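Local coordinates for nucleoprotein (Rift valley fever virus, PDB 3OV9) that encapsidates the viral genomic RNA, protecting it from nucleases, and assembles into ring-shaped hexamers that underlie the nucleocapsid, at residues 148-153 / 201-206; 152-157 / 213-218; 159-164 / 227-232. All blocks are in the same frame, centred on the assembly; numbering follows the deposited sequence. Where two conformers were deposited one is given.

The three contacts share an all-helical fold and use one connection, the long link between helices 130-136 and 159-180, and the start of the helix that follows. Along the chain, 148-153, 152-157 and 159-164 come first, and their partners 201-206, 213-218 and 227-232 follow in the same order. Centres of interactions 1 and 2 lie about 9 Å apart, those of 2 and 3 about 11 Å, and those of 1 and 3 about 15 Å. Arg214 joins interaction 2 to interaction 1 through Ala203 O, while Leu162 packs on Val153. The series runs from a buried region near the nitrite pocket to a partly buried one away from the ion sites and the probable RNA-binding residues.

Interaction 1: 148-153 / 201-206; sequences SFAGMV and NAAVNS. With NA (sodium ion), chain E.
Gly151 and Ala203 bring their backbones within 4.7 Å, CA to CA, where a 3-10 turn covering 148-152 meets the C-terminal end of helix 189-204. No hydrogen bond crosses between the segments; the nearest substitute is a CA-H...O contact from Val204 CA to Ala150 O at 3.4 Å. Ala203 CB sits against Ala150 CB at 3.7 Å, a pair of methyls whose small size suits so close an approach, and it lies almost as near to the backbone N of Gly151. This is close helix-end packing in an orthogonal helical bundle, and its helix end carries Ala202, Ala203 and Ser206 of the pocket that holds a nitrite ion. Phe33, probably an RNA-binding residue, has its side chain about 5 Å from that of Ala203. Deeper in, Val204 places CG2 anti to its carbonyl carbon, with CG1 anti to the backbone N (chi1 170°). CG2 thereby reaches Val153 CB at 4.0 Å, while the two CG1 methyls also meet; branched, apolar valines suit this buried position, which Leu166 of helix 159-180 also lines. Beyond the helix, Ser206 O binds a sodium ion at 3.0 Å, joined by Ile209 O and a water.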
loop_
_atom_site.group_PDB
_atom_site.type_symbol
_atom_site.label_atom_id
_atom_site.label_comp_id
_atom_site.label_asym_id
_atom_site.label_seq_id
_atom_site.Cartn_x
_atom_site.Cartn_y
_atom_site.Cartn_z
ATOM N N SER A 148 -26.914 -9.739 -22.658
ATOM C CA SER A 148 -27.393 -10.035 -24.014
ATOM C C SER A 148 -28.711 -9.343 -24.351
ATOM O O SER A 148 -28.965 -9.028 -25.513
ATOM C CB SER A 148 -27.567 -11.550 -24.210
ATOM O OG SER A 148 -26.342 -12.238 -24.029
ATOM N N PHE A 149 -29.544 -9.109 -23.335
ATOM C CA PHE A 149 -30.871 -8.510 -23.525
ATOM C C PHE A 149 -30.834 -7.146 -24.211
ATOM O O PHE A 149 -31.777 -6.777 -24.918
ATOM C CB PHE A 149 -31.630 -8.397 -22.191
ATOM C CG PHE A 149 -32.878 -7.561 -22.279
ATOM C CD1 PHE A 149 -34.047 -8.090 -22.821
ATOM C CD2 PHE A 149 -32.874 -6.236 -21.855
ATOM C CE1 PHE A 149 -35.196 -7.312 -22.920
ATOM C CE2 PHE A 149 -34.020 -5.449 -21.952
ATOM C CZ PHE A 149 -35.181 -5.991 -22.488
ATOM N N ALA A 150 -29.757 -6.398 -23.990
ATOM C CA ALA A 150 -29.599 -5.075 -24.600
ATOM C C ALA A 150 -29.796 -5.089 -26.122
ATOM O O ALA A 150 -30.326 -4.129 -26.687
ATOM C CB ALA A 150 -28.248 -4.486 -24.239
ATOM N N GLY A 151 -29.391 -6.182 -26.769
ATOM C CA GLY A 151 -29.539 -6.346 -28.221
ATOM C C GLY A 151 -30.960 -6.617 -28.693
ATOM O O GLY A 151 -31.204 -6.762 -29.893
ATOM N N MET A 152 -31.896 -6.698 -27.749
ATOM C CA MET A 152 -33.313 -6.897 -28.059
ATOM C C MET A 152 -34.115 -5.609 -27.916
ATOM O O MET A 152 -35.317 -5.576 -28.206
ATOM C CB MET A 152 -33.914 -7.983 -27.157
ATOM C CG MET A 152 -33.382 -9.386 -27.394
ATOM S SD MET A 152 -34.033 -10.163 -28.880
ATOM C CE MET A 152 -32.753 -9.763 -30.072
ATOM N N VAL A 153 -33.447 -4.548 -27.473
ATOM C CA VAL A 153 -34.111 -3.280 -27.192
ATOM C C VAL A 153 -34.226 -2.454 -28.475
ATOM O O VAL A 153 -33.246 -2.282 -29.198
ATOM C CB VAL A 153 -33.375 -2.482 -26.077
ATOM C CG1 VAL A 153 -34.099 -1.185 -25.771
ATOM C CG2 VAL A 153 -33.255 -3.320 -24.809
ATOM N N ASN A 201 -25.556 0.350 -24.074
ATOM C CA ASN A 201 -25.981 1.284 -25.119
ATOM C C ASN A 201 -25.500 0.900 -26.517
ATOM O O ASN A 201 -26.214 1.114 -27.497
ATOM C CB ASN A 201 -25.565 2.716 -24.774
ATOM C CG ASN A 201 -26.374 3.304 -23.623
ATOM O OD1 ASN A 201 -27.565 3.013 -23.462
ATOM N ND2 ASN A 201 -25.730 4.144 -22.823
ATOM N N ALA A 202 -24.300 0.328 -26.604
ATOM C CA ALA A 202 -23.763 -0.164 -27.874
ATOM C C ALA A 202 -24.678 -1.215 -28.507
ATOM O O ALA A 202 -24.971 -1.148 -29.700
ATOM C CB ALA A 202 -22.350 -0.719 -27.689
ATOM N N ALA A 203 -25.139 -2.171 -27.700
ATOM C CA ALA A 203 -26.039 -3.210 -28.192
ATOM C C ALA A 203 -27.430 -2.654 -28.501
ATOM O O ALA A 203 -28.057 -3.055 -29.485
ATOM C CB ALA A 203 -26.119 -4.368 -27.205
ATOM N N VAL A 204 -27.900 -1.725 -27.671
ATOM C CA VAL A 204 -29.207 -1.088 -27.868
ATOM C C VAL A 204 -29.259 -0.373 -29.222
ATOM O O VAL A 204 -30.278 -0.409 -29.910
ATOM C CB VAL A 204 -29.549 -0.101 -26.720
ATOM C CG1 VAL A 204 -30.781 0.745 -27.061
ATOM C CG2 VAL A 204 -29.776 -0.860 -25.414
ATOM N N ASN A 205 -28.143 0.248 -29.596
ATOM C CA ASN A 205 -28.074 1.087 -30.796
ATOM C C ASN A 205 -27.379 0.453 -32.008
ATOM O O ASN A 205 -27.191 1.115 -33.032
ATOM C CB ASN A 205 -27.417 2.431 -30.455
ATOM C CG ASN A 205 -28.257 3.271 -29.508
ATOM O OD1 ASN A 205 -29.434 3.527 -29.762
ATOM N ND2 ASN A 205 -27.649 3.714 -28.414
ATOM N N SER A 206 -27.018 -0.824 -31.905
ATOM C CA SER A 206 -26.282 -1.493 -32.981
ATOM C C SER A 206 -27.153 -1.743 -34.213
ATOM O O SER A 206 -28.383 -1.725 -34.135
ATOM C CB SER A 206 -25.678 -2.809 -32.493
ATOM O OG SER A 206 -26.629 -3.854 -32.559
HETATM NA NA NA E . -30.876 -2.207 -35.662
HETATM O O HOH W 1 -30.720 -1.447 -38.055
#

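Interaction 2: 152-157 / 213-218; sequences MVDPSL and KRREFL
Asp154 holds CG anti to its backbone N (chi1 177°), which carries CG toward Arg215; there OD2 meets NE at 2.8 Å, the arginine chain bending at chi3 (-68°). The salt bridge lies near the guanidinium plane but on the anti side of the carboxylate, with the two planes 39° apart; NH2 adds weak bonds to Asp154 OD2 and Ser156 OG. Leu157 CD2 lies over one guanidinium face, offset toward the rim, 3.5 Å from Arg215 NE. The other carboxylate oxygen, Asp154 OD1, accepts from Ser156 OG at 2.7 Å and Ser156 N at 2.9 Å, both from the same face, which should fix the carboxylate's rotation. Arg214 is extended from CG to NE, long enough to carry NH1 to Val153 O (2.8 Å); Ala203 O, Phe208 O and Ile209 O accept further hydrogen bonds from it, a rich set for a buried charge. Met152, bent at chi2 and chi3, brings SD obliquely against the Phe217 ring, 3.5 Å from Phe217 CD2, while Arg8 of a neighbouring subunit packs on both. Leu218 CD1 meets Leu157 CD1 at 3.8 Å. Together these join an Asx turn, within a type I beta turn, to helix 211-220, with a Met-aromatic contact at the subunit boundary.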
loop_
_atom_site.group_PDB
_atom_site.type_symbol
_atom_site.label_atom_id
_atom_site.label_comp_id
_atom_site.label_asym_id
_atom_site.label_seq_id
_atom_site.Cartn_x
_atom_site.Cartn_y
_atom_site.Cartn_z
ATOM N N MET A 152 -31.896 -6.698 -27.749
ATOM C CA MET A 152 -33.313 -6.897 -28.059
ATOM C C MET A 152 -34.115 -5.609 -27.916
ATOM O O MET A 152 -35.317 -5.576 -28.206
ATOM C CB MET A 152 -33.914 -7.983 -27.157
ATOM C CG MET A 152 -33.382 -9.386 -27.394
ATOM S SD MET A 152 -34.033 -10.163 -28.880
ATOM C CE MET A 152 -32.753 -9.763 -30.072
ATOM N N VAL A 153 -33.447 -4.548 -27.473
ATOM C CA VAL A 153 -34.111 -3.280 -27.192
ATOM C C VAL A 153 -34.226 -2.454 -28.475
ATOM O O VAL A 153 -33.246 -2.282 -29.198
ATOM C CB VAL A 153 -33.375 -2.482 -26.077
ATOM C CG1 VAL A 153 -34.099 -1.185 -25.771
ATOM C CG2 VAL A 153 -33.255 -3.320 -24.809
ATOM N N ASP A 154 -35.438 -1.976 -28.746
ATOM C CA ASP A 154 -35.725 -1.110 -29.890
ATOM C C ASP A 154 -35.536 0.357 -29.490
ATOM O O ASP A 154 -36.349 0.900 -28.739
ATOM C CB ASP A 154 -37.160 -1.364 -30.375
ATOM C CG ASP A 154 -37.581 -0.445 -31.521
ATOM O OD1 ASP A 154 -36.745 0.331 -32.030
ATOM O OD2 ASP A 154 -38.767 -0.502 -31.908
ATOM N N PRO A 155 -34.470 1.011 -30.002
ATOM C CA PRO A 155 -34.166 2.397 -29.623
ATOM C C PRO A 155 -35.144 3.429 -30.194
ATOM O O PRO A 155 -35.048 4.614 -29.860
ATOM C CB PRO A 155 -32.763 2.618 -30.198
ATOM C CG PRO A 155 -32.688 1.697 -31.358
ATOM C CD PRO A 155 -33.487 0.481 -30.966
ATOM N N SER A 156 -36.066 2.980 -31.043
ATOM C CA SER A 156 -37.085 3.857 -31.622
ATOM C C SER A 156 -38.376 3.901 -30.795
ATOM O O SER A 156 -39.320 4.613 -31.147
ATOM C CB SER A 156 -37.383 3.464 -33.076
ATOM O OG SER A 156 -38.192 2.306 -33.154
ATOM N N LEU A 157 -38.415 3.140 -29.700
ATOM C CA LEU A 157 -39.516 3.222 -28.738
ATOM C C LEU A 157 -39.648 4.642 -28.181
ATOM O O LEU A 157 -38.638 5.343 -28.047
ATOM C CB LEU A 157 -39.297 2.235 -27.584
ATOM C CG LEU A 157 -39.675 0.767 -27.811
ATOM C CD1 LEU A 157 -39.039 -0.112 -26.744
ATOM C CD2 LEU A 157 -41.184 0.576 -27.832
ATOM N N LYS A 213 -37.963 -5.872 -35.694
ATOM C CA LYS A 213 -37.782 -7.239 -35.192
ATOM C C LYS A 213 -37.441 -7.243 -33.700
ATOM O O LYS A 213 -37.878 -8.133 -32.965
ATOM C CB LYS A 213 -36.710 -7.996 -35.984
ATOM C CG LYS A 213 -37.139 -8.461 -37.378
ATOM C CD LYS A 213 -36.040 -9.282 -38.068
ATOM C CE LYS A 213 -34.886 -8.411 -38.577
ATOM N NZ LYS A 213 -33.861 -9.206 -39.309
ATOM N N ARG A 214 -36.667 -6.250 -33.261
ATOM C CA ARG A 214 -36.362 -6.086 -31.835
ATOM C C ARG A 214 -37.639 -5.866 -31.028
ATOM O O ARG A 214 -37.863 -6.540 -30.019
ATOM C CB ARG A 214 -35.377 -4.936 -31.603
ATOM C CG ARG A 214 -33.927 -5.269 -31.906
ATOM C CD ARG A 214 -33.098 -4.001 -31.965
ATOM N NE ARG A 214 -31.697 -4.260 -32.279
ATOM C CZ ARG A 214 -30.674 -3.968 -31.478
ATOM N NH1 ARG A 214 -30.882 -3.400 -30.296
ATOM N NH2 ARG A 214 -29.437 -4.245 -31.864
ATOM N N ARG A 215 -38.488 -4.939 -31.478
ATOM C CA ARG A 215 -39.756 -4.692 -30.789
ATOM C C ARG A 215 -40.663 -5.925 -30.800
ATOM O O ARG A 215 -41.397 -6.162 -29.833
ATOM C CB ARG A 215 -40.490 -3.473 -31.355
ATOM C CG ARG A 215 -41.492 -2.880 -30.358
ATOM C CD ARG A 215 -42.275 -1.715 -30.933
ATOM N NE ARG A 215 -41.431 -0.549 -31.172
ATOM C CZ ARG A 215 -41.891 0.680 -31.396
ATOM N NH1 ARG A 215 -43.197 0.919 -31.401
ATOM N NH2 ARG A 215 -41.041 1.674 -31.603
ATOM N N GLU A 216 -40.604 -6.699 -31.888
ATOM C CA GLU A 216 -41.365 -7.940 -31.993
ATOM C C GLU A 216 -40.951 -8.940 -30.915
ATOM O O GLU A 216 -41.802 -9.630 -30.345
ATOM C CB GLU A 216 -41.220 -8.567 -33.381
ATOM C CG GLU A 216 -42.175 -8.007 -34.421
ATOM C CD GLU A 216 -42.325 -8.922 -35.620
ATOM O OE1 GLU A 216 -41.599 -9.936 -35.691
ATOM O OE2 GLU A 216 -43.173 -8.631 -36.489
ATOM N N PHE A 217 -39.651 -9.009 -30.633
ATOM C CA PHE A 217 -39.150 -9.871 -29.562
ATOM C C PHE A 217 -39.638 -9.372 -28.207
ATOM O O PHE A 217 -40.105 -10.163 -27.386
ATOM C CB PHE A 217 -37.620 -9.959 -29.579
ATOM C CG PHE A 217 -37.066 -10.904 -30.613
ATOM C CD1 PHE A 217 -37.410 -12.254 -30.606
ATOM C CD2 PHE A 217 -36.171 -10.449 -31.576
ATOM C CE1 PHE A 217 -36.885 -13.130 -31.554
ATOM C CE2 PHE A 217 -35.642 -11.315 -32.528
ATOM C CZ PHE A 217 -36.002 -12.661 -32.518
ATOM N N LEU A 218 -39.546 -8.060 -27.987
ATOM C CA LEU A 218 -40.021 -7.444 -26.741
ATOM C C LEU A 218 -41.496 -7.745 -26.488
ATOM O O LEU A 218 -41.899 -8.015 -25.354
ATOM C CB LEU A 218 -39.778 -5.930 -26.735
ATOM C CG LEU A 218 -38.336 -5.411 -26.677
ATOM C CD1 LEU A 218 -38.321 -3.892 -26.634
ATOM C CD2 LEU A 218 -37.577 -5.986 -25.474
#

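Interaction 3: 159-164 / 227-232; sequences GDYLRA and NGKPSA
Tyr161 and Pro230 meet at about a right angle, with Pro230 CD 3.4 Å from Tyr161 CD1. The tyrosine sets CG anti to its carbonyl carbon, beside the backbone N (chi1 -61°), which carries CG out from the helix; the ring then lies against the 227-230 backbone. There Lys229 CA stands over the centre of one ring face, 3.8 Å from the centroid and 13° off the normal, a CH-pi contact in which the polarised CA-H meets the pi cloud. Lys229 places CG anti to its own backbone N; its CB and CG pass beside Tyr161 CZ, both at 3.9 Å, and the extended chain leads the ammonium away from the contact. A long lysine therefore offers methylenes to the phenol and still keeps its charge at the exposed surface. Gly228 O approaches Tyr161 CD2 obliquely at 3.3 Å; the residue's positive phi (88°) would press a CB against the preceding carbonyl oxygen, which explains the glycine.

The contact packs the first turns of helix 159-180 against the connection to the C-terminal helix 232-243, for which Ser231 is the N-cap, its OG making a weak bond to Val234 N. Asp225 OD1 accepts from the backbone nitrogens of Asn227 and Lys229, helping shape this connection. One turn along from Tyr161, the small Ala164 lets Pro230 lie close to the helix, with Ala164 CB 4.0 Å from Pro230 CG. Met235 of helix 232-243 packs on both. The rigid ring of Pro230 gives the connection a compact apolar surface here, and its CG also lies 3.7 Å from Tyr161 O.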
loop_
_atom_site.group_PDB
_atom_site.type_symbol
_atom_site.label_atom_id
_atom_site.label_comp_id
_atom_site.label_asym_id
_atom_site.label_seq_id
_atom_site.Cartn_x
_atom_site.Cartn_y
_atom_site.Cartn_z
ATOM N N GLY A 159 -39.683 7.784 -25.829
ATOM C CA GLY A 159 -38.647 8.091 -24.839
ATOM C C GLY A 159 -38.906 7.462 -23.469
ATOM O O GLY A 159 -38.021 6.815 -22.906
ATOM N N ASP A 160 -40.119 7.655 -22.950
ATOM C CA ASP A 160 -40.506 7.152 -21.630
ATOM C C ASP A 160 -40.517 5.626 -21.561
ATOM O O ASP A 160 -40.122 5.045 -20.547
ATOM C CB ASP A 160 -41.882 7.695 -21.226
ATOM C CG ASP A 160 -41.882 9.197 -21.005
ATOM O OD1 ASP A 160 -40.832 9.761 -20.629
ATOM O OD2 ASP A 160 -42.951 9.817 -21.201
ATOM N N TYR A 161 -40.981 4.990 -22.634
ATOM C CA TYR A 161 -41.056 3.532 -22.702
ATOM C C TYR A 161 -39.664 2.910 -22.799
ATOM O O TYR A 161 -39.386 1.894 -22.160
ATOM C CB TYR A 161 -41.916 3.072 -23.886
ATOM C CG TYR A 161 -43.370 3.517 -23.862
ATOM C CD1 TYR A 161 -43.964 4.017 -22.698
ATOM C CD2 TYR A 161 -44.161 3.403 -25.003
ATOM C CE1 TYR A 161 -45.300 4.409 -22.683
ATOM C CE2 TYR A 161 -45.497 3.792 -24.999
ATOM C CZ TYR A 161 -46.058 4.292 -23.836
ATOM O OH TYR A 161 -47.378 4.675 -23.830
ATOM N N LEU A 162 -38.802 3.530 -23.603
ATOM C CA LEU A 162 -37.413 3.098 -23.750
ATOM C C LEU A 162 -36.664 3.208 -22.422
ATOM O O LEU A 162 -35.967 2.272 -22.020
ATOM C CB LEU A 162 -36.708 3.921 -24.838
ATOM C CG LEU A 162 -35.214 3.694 -25.099
ATOM C CD1 LEU A 162 -34.934 2.266 -25.540
ATOM C CD2 LEU A 162 -34.700 4.684 -26.137
ATOM N N ARG A 163 -36.821 4.350 -21.753
ATOM C CA ARG A 163 -36.186 4.604 -20.460
ATOM C C ARG A 163 -36.603 3.562 -19.422
ATOM O O ARG A 163 -35.760 3.062 -18.671
ATOM C CB ARG A 163 -36.507 6.022 -19.964
ATOM C CG ARG A 163 -35.748 6.437 -18.704
ATOM C CD ARG A 163 -35.970 7.907 -18.346
ATOM N NE ARG A 163 -37.332 8.184 -17.888
ATOM C CZ ARG A 163 -38.237 8.875 -18.577
ATOM N NH1 ARG A 163 -37.937 9.377 -19.769
ATOM N NH2 ARG A 163 -39.447 9.070 -18.072
ATOM N N ALA A 164 -37.894 3.236 -19.396
ATOM C CA ALA A 164 -38.429 2.231 -18.472
ATOM C C ALA A 164 -37.817 0.852 -18.715
ATOM O O ALA A 164 -37.431 0.167 -17.764
ATOM C CB ALA A 164 -39.950 2.166 -18.569
ATOM N N ASN A 227 -48.537 -1.455 -28.521
ATOM C CA ASN A 227 -48.146 -0.061 -28.741
ATOM C C ASN A 227 -46.756 0.279 -28.198
ATOM O O ASN A 227 -46.318 1.430 -28.266
ATOM C CB ASN A 227 -49.190 0.882 -28.133
ATOM C CG ASN A 227 -50.533 0.801 -28.836
ATOM O OD1 ASN A 227 -50.607 0.768 -30.066
ATOM N ND2 ASN A 227 -51.605 0.775 -28.054
ATOM N N GLY A 228 -46.070 -0.725 -27.657
ATOM C CA GLY A 228 -44.726 -0.543 -27.115
ATOM C C GLY A 228 -44.690 -0.113 -25.659
ATOM O O GLY A 228 -43.618 0.168 -25.120
ATOM N N LYS A 229 -45.860 -0.060 -25.026
ATOM C CA LYS A 229 -45.973 0.315 -23.621
ATOM C C LYS A 229 -45.497 -0.836 -22.735
ATOM O O LYS A 229 -46.001 -1.953 -22.853
ATOM C CB LYS A 229 -47.419 0.692 -23.274
ATOM C CG LYS A 229 -47.603 1.259 -21.869
ATOM C CD LYS A 229 -49.046 1.654 -21.614
ATOM C CE LYS A 229 -49.177 2.448 -20.326
ATOM N NZ LYS A 229 -50.548 3.004 -20.152
ATOM N N PRO A 230 -44.525 -0.563 -21.845
ATOM C CA PRO A 230 -43.960 -1.591 -20.970
ATOM C C PRO A 230 -44.997 -2.217 -20.045
ATOM O O PRO A 230 -45.976 -1.563 -19.670
ATOM C CB PRO A 230 -42.931 -0.818 -20.142
ATOM C CG PRO A 230 -42.584 0.356 -20.973
ATOM C CD PRO A 230 -43.861 0.736 -21.642
ATOM N N SER A 231 -44.762 -3.476 -19.684
ATOM C CA SER A 231 -45.626 -4.218 -18.774
ATOM C C SER A 231 -45.533 -3.672 -17.350
ATOM O O SER A 231 -44.615 -2.916 -17.023
ATOM C CB SER A 231 -45.241 -5.698 -18.778
ATOM O OG SER A 231 -43.983 -5.888 -18.150
ATOM N N ALA A 232 -46.482 -4.078 -16.509
ATOM C CA ALA A 232 -46.496 -3.699 -15.098
ATOM C C ALA A 232 -45.196 -4.079 -14.383
ATOM O O ALA A 232 -44.655 -3.283 -13.616
ATOM C CB ALA A 232 -47.698 -4.321 -14.395
#